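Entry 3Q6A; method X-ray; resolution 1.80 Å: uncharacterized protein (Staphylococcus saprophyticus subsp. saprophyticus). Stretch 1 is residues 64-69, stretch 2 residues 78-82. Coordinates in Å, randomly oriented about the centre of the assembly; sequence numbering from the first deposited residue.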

ATOM      1  N   ASP D  64     -16.073 -19.042  -7.785  1.00 38.28           N
ATOM      2  CA  ASP D  64     -15.858 -19.257  -6.357  1.00 38.18           C
ATOM      3  C   ASP D  64     -14.389 -19.402  -5.992  1.00 33.95           C
ATOM      4  O   ASP D  64     -13.655 -20.156  -6.626  1.00 31.63           O
ATOM      5  N   ASN D  65     -13.977 -18.630  -4.990  1.00 33.44           N
ATOM      6  CA  ASN D  65     -12.606 -18.625  -4.484  1.00 35.16           C
ATOM      7  C   ASN D  65     -11.546 -18.460  -5.568  1.00 36.57           C
ATOM      8  O   ASN D  65     -10.404 -18.890  -5.386  1.00 38.39           O
ATOM      9  N   GLN D  66     -11.899 -17.824  -6.685  1.00 28.82           N
ATOM     10  CA  GLN D  66     -10.934 -17.671  -7.755  1.00 25.87           C
ATOM     11  C   GLN D  66     -11.052 -16.412  -8.612  1.00 32.19           C
ATOM     12  O   GLN D  66     -10.058 -15.921  -9.155  1.00 24.39           O
ATOM     13  N   LEU D  67     -12.262 -15.889  -8.756  1.00 30.87           N
ATOM     14  CA  LEU D  67     -12.409 -14.703  -9.575  1.00 32.48           C
ATOM     15  C   LEU D  67     -13.684 -13.925  -9.346  1.00 30.69           C
ATOM     16  O   LEU D  67     -14.754 -14.491  -9.105  1.00 27.13           O
ATOM     17  N   ILE D  68     -13.539 -12.603  -9.414  1.00 27.28           N
ATOM     18  CA  ILE D  68     -14.647 -11.668  -9.251  1.00 29.77           C
ATOM     19  C   ILE D  68     -14.422 -10.657 -10.358  1.00 26.18           C
ATOM     20  O   ILE D  68     -13.361 -10.050 -10.421  1.00 24.64           O
ATOM     21  N   ALA D  69     -15.399 -10.480 -11.244  1.00 26.84           N
ATOM     22  CA  ALA D  69     -15.220  -9.531 -12.330  1.00 27.19           C
ATOM     23  C   ALA D  69     -16.364  -8.539 -12.376  1.00 30.28           C
ATOM     24  O   ALA D  69     -17.506  -8.862 -12.032  1.00 27.91           O
ATOM     25  N   THR D  78     -10.951  -7.128 -12.560  1.00 26.05           N
ATOM     26  CA  THR D  78     -10.984  -8.524 -12.142  1.00 27.86           C
ATOM     27  C   THR D  78     -10.105  -8.650 -10.910  1.00 27.29           C
ATOM     28  O   THR D  78      -9.043  -8.020 -10.829  1.00 23.53           O
ATOM     29  N   ILE D  79     -10.585  -9.425  -9.942  1.00 21.41           N
ATOM     30  CA  ILE D  79      -9.854  -9.691  -8.717  1.00 18.28           C
ATOM     31  C   ILE D  79      -9.703 -11.202  -8.722  1.00 25.48           C
ATOM     32  O   ILE D  79     -10.691 -11.922  -8.624  1.00 23.14           O
ATOM     33  N   GLN D  80      -8.468 -11.673  -8.881  1.00 23.49           N
ATOM     34  CA  GLN D  80      -8.200 -13.115  -8.957  1.00 23.40           C
ATOM     35  C   GLN D  80      -7.512 -13.607  -7.703  1.00 29.82           C
ATOM     36  O   GLN D  80      -6.807 -12.848  -7.046  1.00 24.46           O
ATOM     37  N   PHE D  81      -7.723 -14.880  -7.379  1.00 29.34           N
ATOM     38  CA  PHE D  81      -7.121 -15.490  -6.204  1.00 27.49           C
ATOM     39  C   PHE D  81      -6.433 -16.797  -6.603  1.00 31.98           C
ATOM     40  O   PHE D  81      -7.087 -17.717  -7.091  1.00 29.76           O
ATOM     41  N   GLU D  82      -5.112 -16.858  -6.411  1.00 24.60           N
ATOM     42  CA  GLU D  82      -4.312 -18.038  -6.734  1.00 22.13           C
ATOM     43  C   GLU D  82      -3.652 -18.578  -5.473  1.00 27.15           C
ATOM     44  O   GLU D  82      -3.329 -17.828  -4.542  1.00 20.96           O
TER

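The two strands, 67-69 and 78-82, run antiparallel, with 179° between their N-to-C directions and a closest axis approach of 4.7 Å. In each extended strand, successive side chains alternate between the two faces of the sheet: L67, Q80, A69 and T78 lie on one, I68 and I79 on the other. All hydrogen bonds between the stretches are made by backbone atoms.

D64 lies out of reach and makes no contact with stretch 2. N65 (chi1 m) directs its CA-to-CB bond away from stretch 2, and its contribution is from the backbone: N65 O lies 3.8 Å from F81 CB. Q66, chi1 and chi2 both t, also points away, and its NE2 is hydrogen-bonded to a residue just outside the stretches. Its carbonyl does the work across the gap: F81 N donates to Q66 O at 3.1 Å with an N-H...O angle of 157°, and Q80 CA approaches Q66 O at 3.4 Å in a CA-H...O contact.

L67 (t, t) pairs with Q80 (chi1 m, chi2 t) at a non-hydrogen-bonded position, CA to CA 4.5 Å. L67 CA instead meets I79 O at 3.4 Å, angle at H 153°, while L67 N sits near the plane of the F81 ring, at its edge, 4.0 Å from F81 CD1.

I68 is buried and pairs with I79 through two hydrogen bonds, I68 N to I79 O at 3.0 Å and I79 N to I68 O at 2.9 Å. Both isoleucines adopt m, t, and I68 CB lies 4.3 Å from I79 CB. With chi2 t, I68 CD1 reaches the edge of the F81 ring, 4.0 Å from CZ; F81 has chi1 m and chi2 72°.

A69 closes the series opposite T78 (chi1 p), where A69 CB meets T78 CG2 at 4.0 Å, a methyl-to-methyl contact.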

ATOM      1  CB  ASP D  64     -16.627 -20.493  -5.900  1.00 49.00           C
ATOM      2  CG  ASP D  64     -18.094 -20.411  -6.246  1.00 51.44           C
ATOM      3  OD1 ASP D  64     -18.764 -19.476  -5.755  1.00 58.36           O
ATOM      4  OD2 ASP D  64     -18.570 -21.275  -7.014  1.00 55.38           O
ATOM      5  CB  ASN D  65     -12.340 -19.921  -3.713  1.00 29.81           C
ATOM      6  CG  ASN D  65     -13.426 -20.228  -2.716  1.00 28.39           C
ATOM      7  OD1 ASN D  65     -13.705 -19.438  -1.814  1.00 36.06           O
ATOM      8  ND2 ASN D  65     -14.057 -21.389  -2.871  1.00 36.45           N
ATOM      9  CB  GLN D  66     -10.990 -18.901  -8.652  1.00 37.23           C
ATOM     10  CG  GLN D  66     -10.078 -18.834  -9.854  1.00 38.78           C
ATOM     11  CD  GLN D  66      -9.933 -20.182 -10.527  1.00 52.60           C
ATOM     12  OE1 GLN D  66      -9.350 -21.110  -9.962  1.00 50.26           O
ATOM     13  NE2 GLN D  66     -10.469 -20.301 -11.736  1.00 44.54           N
ATOM     14  CB  LEU D  67     -12.283 -15.082 -11.053  1.00 29.18           C
ATOM     15  CG  LEU D  67     -12.534 -14.009 -12.112  1.00 37.67           C
ATOM     16  CD1 LEU D  67     -11.844 -14.412 -13.399  1.00 23.73           C
ATOM     17  CD2 LEU D  67     -14.030 -13.836 -12.339  1.00 41.49           C
ATOM     18  CB  ILE D  68     -14.575 -10.915  -7.914  1.00 30.91           C
ATOM     19  CG1 ILE D  68     -14.610 -11.898  -6.748  1.00 27.06           C
ATOM     20  CG2 ILE D  68     -15.730  -9.910  -7.822  1.00 30.58           C
ATOM     21  CD1 ILE D  68     -14.462 -11.228  -5.387  1.00 26.91           C
ATOM     22  CB  ALA D  69     -15.102 -10.263 -13.654  1.00 28.98           C
ATOM     23  CB  THR D  78     -10.417  -9.479 -13.214  1.00 29.71           C
ATOM     24  OG1 THR D  78      -9.072  -9.103 -13.516  1.00 27.40           O
ATOM     25  CG2 THR D  78     -11.253  -9.439 -14.478  1.00 27.88           C
ATOM     26  CB  ILE D  79     -10.633  -9.238  -7.498  1.00 20.03           C
ATOM     27  CG1 ILE D  79     -10.929  -7.727  -7.614  1.00 20.76           C
ATOM     28  CG2 ILE D  79      -9.814  -9.505  -6.243  1.00 19.24           C
ATOM     29  CD1 ILE D  79     -11.743  -7.160  -6.471  1.00 21.55           C
ATOM     30  CB  GLN D  80      -7.312 -13.417 -10.156  1.00 24.34           C
ATOM     31  CG  GLN D  80      -7.828 -12.865 -11.469  1.00 38.86           C
ATOM     32  CD  GLN D  80      -6.899 -13.175 -12.618  1.00 38.59           C
ATOM     33  OE1 GLN D  80      -6.728 -14.336 -12.992  1.00 55.31           O
ATOM     34  NE2 GLN D  80      -6.289 -12.147 -13.182  1.00 42.32           N
ATOM     35  CB  PHE D  81      -8.194 -15.768  -5.146  1.00 22.40           C
ATOM     36  CG  PHE D  81      -9.109 -14.602  -4.874  1.00 28.64           C
ATOM     37  CD1 PHE D  81     -10.062 -14.214  -5.813  1.00 25.03           C
ATOM     38  CD2 PHE D  81      -9.011 -13.878  -3.687  1.00 22.06           C
ATOM     39  CE1 PHE D  81     -10.902 -13.121  -5.577  1.00 27.38           C
ATOM     40  CE2 PHE D  81      -9.842 -12.785  -3.437  1.00 29.26           C
ATOM     41  CZ  PHE D  81     -10.792 -12.404  -4.387  1.00 26.33           C
ATOM     42  CB  GLU D  82      -3.195 -17.716  -7.725  1.00 28.08           C
ATOM     43  CG  GLU D  82      -3.611 -17.237  -9.092  1.00 43.62           C
ATOM     44  CD  GLU D  82      -2.401 -16.955  -9.961  1.00 50.05           C
ATOM     45  OE1 GLU D  82      -1.532 -16.175  -9.518  1.00 53.14           O
ATOM     46  OE2 GLU D  82      -2.311 -17.511 -11.079  1.00 52.11           O
TER